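Local coordinates for protein cysteine hydrolase (Vibrio cholerae, PDB 6V98) that is a type VI secretion system effector of the papain-like peptidase clan, probably acting as a cysteine hydrolase on targets in rival bacteria, at residues Leu118-Leu130 and Thr154-Asp166. Residues are numbered along the deposited sequence; the frame is centred on the assembly and turned at random.
Sequences LRGKFFSEADSWL and TFVIDLADAMGLD
Knobs-into-holes packing between two helices that lie against one face of an antiparallel sheet is well illustrated here, with Trp129 of helix 123-134 as the knob and Phe155, Asp158, Leu159 and Ala162 of helix 154-162 as the hole. The family belongs to the papain-like peptidase clan, consistent with a cysteine hydrolase fold, and helix 154-162 begins just after Cys152, which carries a dimethylarsinoyl modification. The short helical segments run roughly antiparallel, at 140°, their axes 10.5 Å apart at closest approach.

The Trp129 side chain, its CG anti to the backbone N (chi1 -171°), reaches across to helix 154-162 and lies flat on the neighbouring backbone: Leu159 CA stands 3.9 Å from the centroid of the six-membered ring of Trp129, a CH-pi contact over the face. Leu159 CD1 covers the same system nearer its rim, 3.5 Å from Trp129 CE3, while Ala162 CB sits by the pyrrole nitrogen. The Phe155 ring is oblique to the indole, planes at 41°, and its CZ also meets Leu130 CD2 at 3.4 Å. No hydrogen bond links the two segments; shape and apolar contact hold them together.

Toward the N-terminal end of helix 123-134 sulfur takes over. Met163, bent at chi2 and chi3, curls its SD against Ala126 CB and, obliquely, beside the ring of Phe122, the N-cap residue, in a Met-aromatic contact. After the last helical turn Gly164, with positive phi, forms a Schellman motif, and the chain turns to present Leu165 to strand 113-120. Leu7 and Leu49 of the sheet also touch Phe122, whose side chain crosses that of Leu165 at about a right angle. Leu165 CD1 lies 3.9 Å from both Leu118 CD1 and Phe122 CE2, and Leu165 CD2 lies 3.8 Å from that same Phe122 CE2.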
loop_
_atom_site.group_PDB
_atom_site.type_symbol
_atom_site.label_atom_id
_atom_site.label_comp_id
_atom_site.label_asym_id
_atom_site.label_seq_id
_atom_site.Cartn_x
_atom_site.Cartn_y
_atom_site.Cartn_z
ATOM N N LEU A 118 4.727 -9.414 -0.630
ATOM C CA LEU A 118 3.856 -10.573 -0.745
ATOM C C LEU A 118 3.828 -11.024 -2.193
ATOM O O LEU A 118 3.907 -10.204 -3.108
ATOM C CB LEU A 118 2.431 -10.233 -0.295
ATOM C CG LEU A 118 2.293 -9.465 1.011
ATOM C CD1 LEU A 118 0.850 -9.109 1.238
ATOM C CD2 LEU A 118 2.865 -10.284 2.167
ATOM N N ARG A 119 3.687 -12.330 -2.399
ATOM C CA ARG A 119 3.762 -12.898 -3.739
ATOM C C ARG A 119 2.585 -13.824 -4.013
ATOM O O ARG A 119 2.150 -14.575 -3.136
ATOM C CB ARG A 119 5.077 -13.679 -3.935
ATOM C CG ARG A 119 6.343 -12.848 -3.717
ATOM C CD ARG A 119 6.492 -11.710 -4.725
ATOM N NE ARG A 119 6.627 -12.164 -6.111
ATOM C CZ ARG A 119 7.744 -12.673 -6.632
ATOM N NH1 ARG A 119 8.829 -12.815 -5.884
ATOM N NH2 ARG A 119 7.778 -13.045 -7.903
ATOM N N GLY A 120 2.126 -13.817 -5.255
ATOM C CA GLY A 120 1.074 -14.720 -5.676
ATOM C C GLY A 120 0.628 -14.350 -7.072
ATOM O O GLY A 120 1.147 -13.415 -7.687
ATOM N N LYS A 121 -0.347 -15.110 -7.574
ATOM C CA LYS A 121 -0.942 -14.826 -8.880
ATOM C C LYS A 121 -2.230 -14.059 -8.625
ATOM O O LYS A 121 -3.258 -14.655 -8.298
ATOM C CB LYS A 121 -1.196 -16.108 -9.666
ATOM C CG LYS A 121 0.069 -16.895 -9.994
ATOM C CD LYS A 121 0.951 -16.117 -10.965
ATOM C CE LYS A 121 2.235 -16.857 -11.303
ATOM N NZ LYS A 121 2.306 -18.229 -10.738
ATOM N N PHE A 122 -2.180 -12.729 -8.761
ATOM C CA PHE A 122 -3.358 -11.949 -8.407
ATOM C C PHE A 122 -3.435 -10.574 -9.056
ATOM O O PHE A 122 -4.287 -9.774 -8.663
ATOM C CB PHE A 122 -3.436 -11.779 -6.884
ATOM C CG PHE A 122 -2.155 -11.326 -6.262
ATOM C CD1 PHE A 122 -1.597 -10.096 -6.595
ATOM C CD2 PHE A 122 -1.503 -12.122 -5.346
ATOM C CE1 PHE A 122 -0.400 -9.681 -6.038
ATOM C CE2 PHE A 122 -0.302 -11.706 -4.780
ATOM C CZ PHE A 122 0.241 -10.482 -5.119
ATOM N N PHE A 123 -2.566 -10.269 -10.030
ATOM C CA PHE A 123 -2.498 -8.894 -10.518
ATOM C C PHE A 123 -3.853 -8.399 -11.019
ATOM O O PHE A 123 -4.307 -7.318 -10.625
ATOM C CB PHE A 123 -1.449 -8.741 -11.617
ATOM C CG PHE A 123 -1.366 -7.337 -12.152
ATOM C CD1 PHE A 123 -0.539 -6.396 -11.550
ATOM C CD2 PHE A 123 -2.146 -6.942 -13.225
ATOM C CE1 PHE A 123 -0.476 -5.094 -12.028
ATOM C CE2 PHE A 123 -2.086 -5.643 -13.701
ATOM C CZ PHE A 123 -1.252 -4.723 -13.101
ATOM N N SER A 124 -4.496 -9.144 -11.922
ATOM C CA SER A 124 -5.743 -8.632 -12.490
ATOM C C SER A 124 -6.839 -8.554 -11.432
ATOM O O SER A 124 -7.648 -7.617 -11.436
ATOM C CB SER A 124 -6.195 -9.491 -13.674
ATOM O OG SER A 124 -6.636 -10.766 -13.256
ATOM N N GLU A 125 -6.868 -9.510 -10.503
ATOM C CA GLU A 125 -7.869 -9.465 -9.441
ATOM C C GLU A 125 -7.634 -8.291 -8.499
ATOM O O GLU A 125 -8.590 -7.644 -8.050
ATOM C CB GLU A 125 -7.862 -10.770 -8.662
ATOM C CG GLU A 125 -8.344 -11.978 -9.462
ATOM C CD GLU A 125 -7.248 -12.661 -10.257
ATOM O OE1 GLU A 125 -7.553 -13.693 -10.893
ATOM O OE2 GLU A 125 -6.094 -12.170 -10.253
ATOM N N ALA A 126 -6.371 -8.025 -8.158
ATOM C CA ALA A 126 -6.073 -6.892 -7.284
ATOM C C ALA A 126 -6.395 -5.574 -7.971
ATOM O O ALA A 126 -6.971 -4.664 -7.355
ATOM C CB ALA A 126 -4.602 -6.923 -6.867
ATOM N N ASP A 127 -6.007 -5.447 -9.241
ATOM C CA ASP A 127 -6.308 -4.232 -9.991
ATOM C C ASP A 127 -7.810 -4.009 -10.080
ATOM O O ASP A 127 -8.297 -2.886 -9.889
ATOM C CB ASP A 127 -5.689 -4.318 -11.385
ATOM C CG ASP A 127 -5.688 -2.991 -12.099
ATOM O OD1 ASP A 127 -4.978 -2.080 -11.631
ATOM O OD2 ASP A 127 -6.394 -2.864 -13.122
ATOM N N SER A 128 -8.560 -5.075 -10.343
ATOM C CA SER A 128 -10.017 -4.967 -10.396
ATOM C C SER A 128 -10.610 -4.573 -9.042
ATOM O O SER A 128 -11.546 -3.763 -8.975
ATOM C CB SER A 128 -10.609 -6.294 -10.877
ATOM O OG SER A 128 -12.025 -6.199 -10.944
ATOM N N TRP A 129 -10.092 -5.147 -7.953
ATOM C CA TRP A 129 -10.610 -4.830 -6.620
ATOM C C TRP A 129 -10.354 -3.368 -6.265
ATOM O O TRP A 129 -11.252 -2.670 -5.773
ATOM C CB TRP A 129 -9.974 -5.774 -5.595
ATOM C CG TRP A 129 -10.519 -5.768 -4.179
ATOM C CD1 TRP A 129 -11.404 -6.655 -3.643
ATOM C CD2 TRP A 129 -10.152 -4.877 -3.120
ATOM N NE1 TRP A 129 -11.621 -6.366 -2.320
ATOM C CE2 TRP A 129 -10.870 -5.274 -1.974
ATOM C CE3 TRP A 129 -9.299 -3.772 -3.036
ATOM C CZ2 TRP A 129 -10.759 -4.610 -0.755
ATOM C CZ3 TRP A 129 -9.178 -3.114 -1.820
ATOM C CH2 TRP A 129 -9.902 -3.534 -0.695
ATOM N N LEU A 130 -9.138 -2.884 -6.532
ATOM C CA LEU A 130 -8.788 -1.495 -6.242
ATOM C C LEU A 130 -9.608 -0.522 -7.084
ATOM O O LEU A 130 -10.118 0.480 -6.565
ATOM C CB LEU A 130 -7.288 -1.299 -6.470
ATOM C CG LEU A 130 -6.478 -2.057 -5.415
ATOM C CD1 LEU A 130 -5.047 -2.320 -5.925
ATOM C CD2 LEU A 130 -6.464 -1.296 -4.095
ATOM N N THR A 154 -6.479 -0.585 7.128
ATOM C CA THR A 154 -7.484 -1.628 6.931
ATOM C C THR A 154 -7.845 -1.797 5.458
ATOM O O THR A 154 -8.172 -2.907 5.031
ATOM C CB THR A 154 -8.734 -1.351 7.784
ATOM O OG1 THR A 154 -9.413 -0.173 7.328
ATOM C CG2 THR A 154 -8.348 -1.178 9.241
ATOM N N PHE A 155 -7.794 -0.718 4.670
ATOM C CA PHE A 155 -7.937 -0.827 3.217
ATOM C C PHE A 155 -6.976 -1.870 2.651
ATOM O O PHE A 155 -7.365 -2.756 1.879
ATOM C CB PHE A 155 -7.658 0.546 2.593
ATOM C CG PHE A 155 -7.707 0.582 1.088
ATOM C CD1 PHE A 155 -8.896 0.340 0.414
ATOM C CD2 PHE A 155 -6.588 0.942 0.352
ATOM C CE1 PHE A 155 -8.970 0.411 -0.969
ATOM C CE2 PHE A 155 -6.641 1.022 -1.039
ATOM C CZ PHE A 155 -7.839 0.757 -1.705
ATOM N N VAL A 156 -5.698 -1.755 3.019
ATOM C CA VAL A 156 -4.675 -2.649 2.476
ATOM C C VAL A 156 -4.834 -4.059 3.039
ATOM O O VAL A 156 -4.648 -5.058 2.324
ATOM C CB VAL A 156 -3.276 -2.067 2.768
ATOM C CG1 VAL A 156 -2.179 -2.981 2.217
ATOM C CG2 VAL A 156 -3.138 -0.683 2.142
ATOM N N ILE A 157 -5.174 -4.170 4.327
ATOM C CA ILE A 157 -5.403 -5.492 4.905
ATOM C C ILE A 157 -6.546 -6.174 4.185
ATOM O O ILE A 157 -6.465 -7.361 3.838
ATOM C CB ILE A 157 -5.694 -5.392 6.413
ATOM C CG1 ILE A 157 -4.505 -4.772 7.152
ATOM C CG2 ILE A 157 -6.050 -6.795 6.971
ATOM C CD1 ILE A 157 -4.839 -4.334 8.555
ATOM N N ASP A 158 -7.630 -5.429 3.941
ATOM C CA ASP A 158 -8.789 -5.986 3.254
ATOM C C ASP A 158 -8.429 -6.442 1.846
ATOM O O ASP A 158 -8.917 -7.479 1.380
ATOM C CB ASP A 158 -9.925 -4.956 3.216
ATOM C CG ASP A 158 -10.561 -4.715 4.595
ATOM O OD1 ASP A 158 -10.246 -5.444 5.561
ATOM O OD2 ASP A 158 -11.369 -3.780 4.709
ATOM N N LEU A 159 -7.560 -5.694 1.157
ATOM C CA LEU A 159 -7.095 -6.131 -0.161
ATOM C C LEU A 159 -6.337 -7.447 -0.061
ATOM O O LEU A 159 -6.571 -8.381 -0.840
ATOM C CB LEU A 159 -6.195 -5.062 -0.790
ATOM C CG LEU A 159 -5.473 -5.449 -2.086
ATOM C CD1 LEU A 159 -6.436 -5.727 -3.218
ATOM C CD2 LEU A 159 -4.497 -4.349 -2.467
ATOM N N ALA A 160 -5.386 -7.522 0.870
ATOM C CA ALA A 160 -4.571 -8.725 0.985
ATOM C C ALA A 160 -5.431 -9.911 1.384
ATOM O O ALA A 160 -5.292 -11.005 0.820
ATOM C CB ALA A 160 -3.440 -8.496 1.988
ATOM N N ASP A 161 -6.365 -9.695 2.317
ATOM C CA ASP A 161 -7.338 -10.734 2.658
ATOM C C ASP A 161 -8.093 -11.195 1.417
ATOM O O ASP A 161 -8.274 -12.399 1.192
ATOM C CB ASP A 161 -8.330 -10.210 3.705
ATOM C CG ASP A 161 -7.998 -10.662 5.130
ATOM O OD1 ASP A 161 -8.024 -11.885 5.404
ATOM O OD2 ASP A 161 -7.727 -9.785 5.978
ATOM N N ALA A 162 -8.548 -10.238 0.601
ATOM C CA ALA A 162 -9.343 -10.565 -0.577
ATOM C C ALA A 162 -8.528 -11.333 -1.609
ATOM O O ALA A 162 -9.096 -12.113 -2.383
ATOM C CB ALA A 162 -9.924 -9.287 -1.194
ATOM N N MET A 163 -7.210 -11.147 -1.629
ATOM C CA MET A 163 -6.373 -11.865 -2.579
ATOM C C MET A 163 -6.062 -13.285 -2.117
ATOM O O MET A 163 -5.375 -14.017 -2.839
ATOM C CB MET A 163 -5.061 -11.104 -2.826
ATOM C CG MET A 163 -5.198 -9.702 -3.442
ATOM S SD MET A 163 -6.052 -9.658 -5.040
ATOM C CE MET A 163 -7.667 -9.107 -4.478
ATOM N N GLY A 164 -6.531 -13.677 -0.932
ATOM C CA GLY A 164 -6.170 -14.960 -0.362
ATOM C C GLY A 164 -4.786 -15.018 0.246
ATOM O O GLY A 164 -4.234 -16.114 0.405
ATOM N N LEU A 165 -4.214 -13.879 0.613
ATOM C CA LEU A 165 -2.839 -13.829 1.092
ATOM C C LEU A 165 -2.718 -13.974 2.605
ATOM O O LEU A 165 -1.595 -13.986 3.122
ATOM C CB LEU A 165 -2.179 -12.529 0.637
ATOM C CG LEU A 165 -2.100 -12.327 -0.879
ATOM C CD1 LEU A 165 -1.555 -10.933 -1.197
ATOM C CD2 LEU A 165 -1.243 -13.414 -1.532
ATOM N N ASP A 166 -3.831 -14.096 3.317
ATOM C CA ASP A 166 -3.833 -14.343 4.755
ATOM C C ASP A 166 -2.935 -13.358 5.512
ATOM O O ASP A 166 -1.948 -13.764 6.136
ATOM C CB ASP A 166 -3.431 -15.777 5.058
ATOM C CG ASP A 166 -3.644 -16.145 6.518
ATOM O OD1 ASP A 166 -4.537 -15.553 7.166
ATOM O OD2 ASP A 166 -2.907 -17.014 7.028
#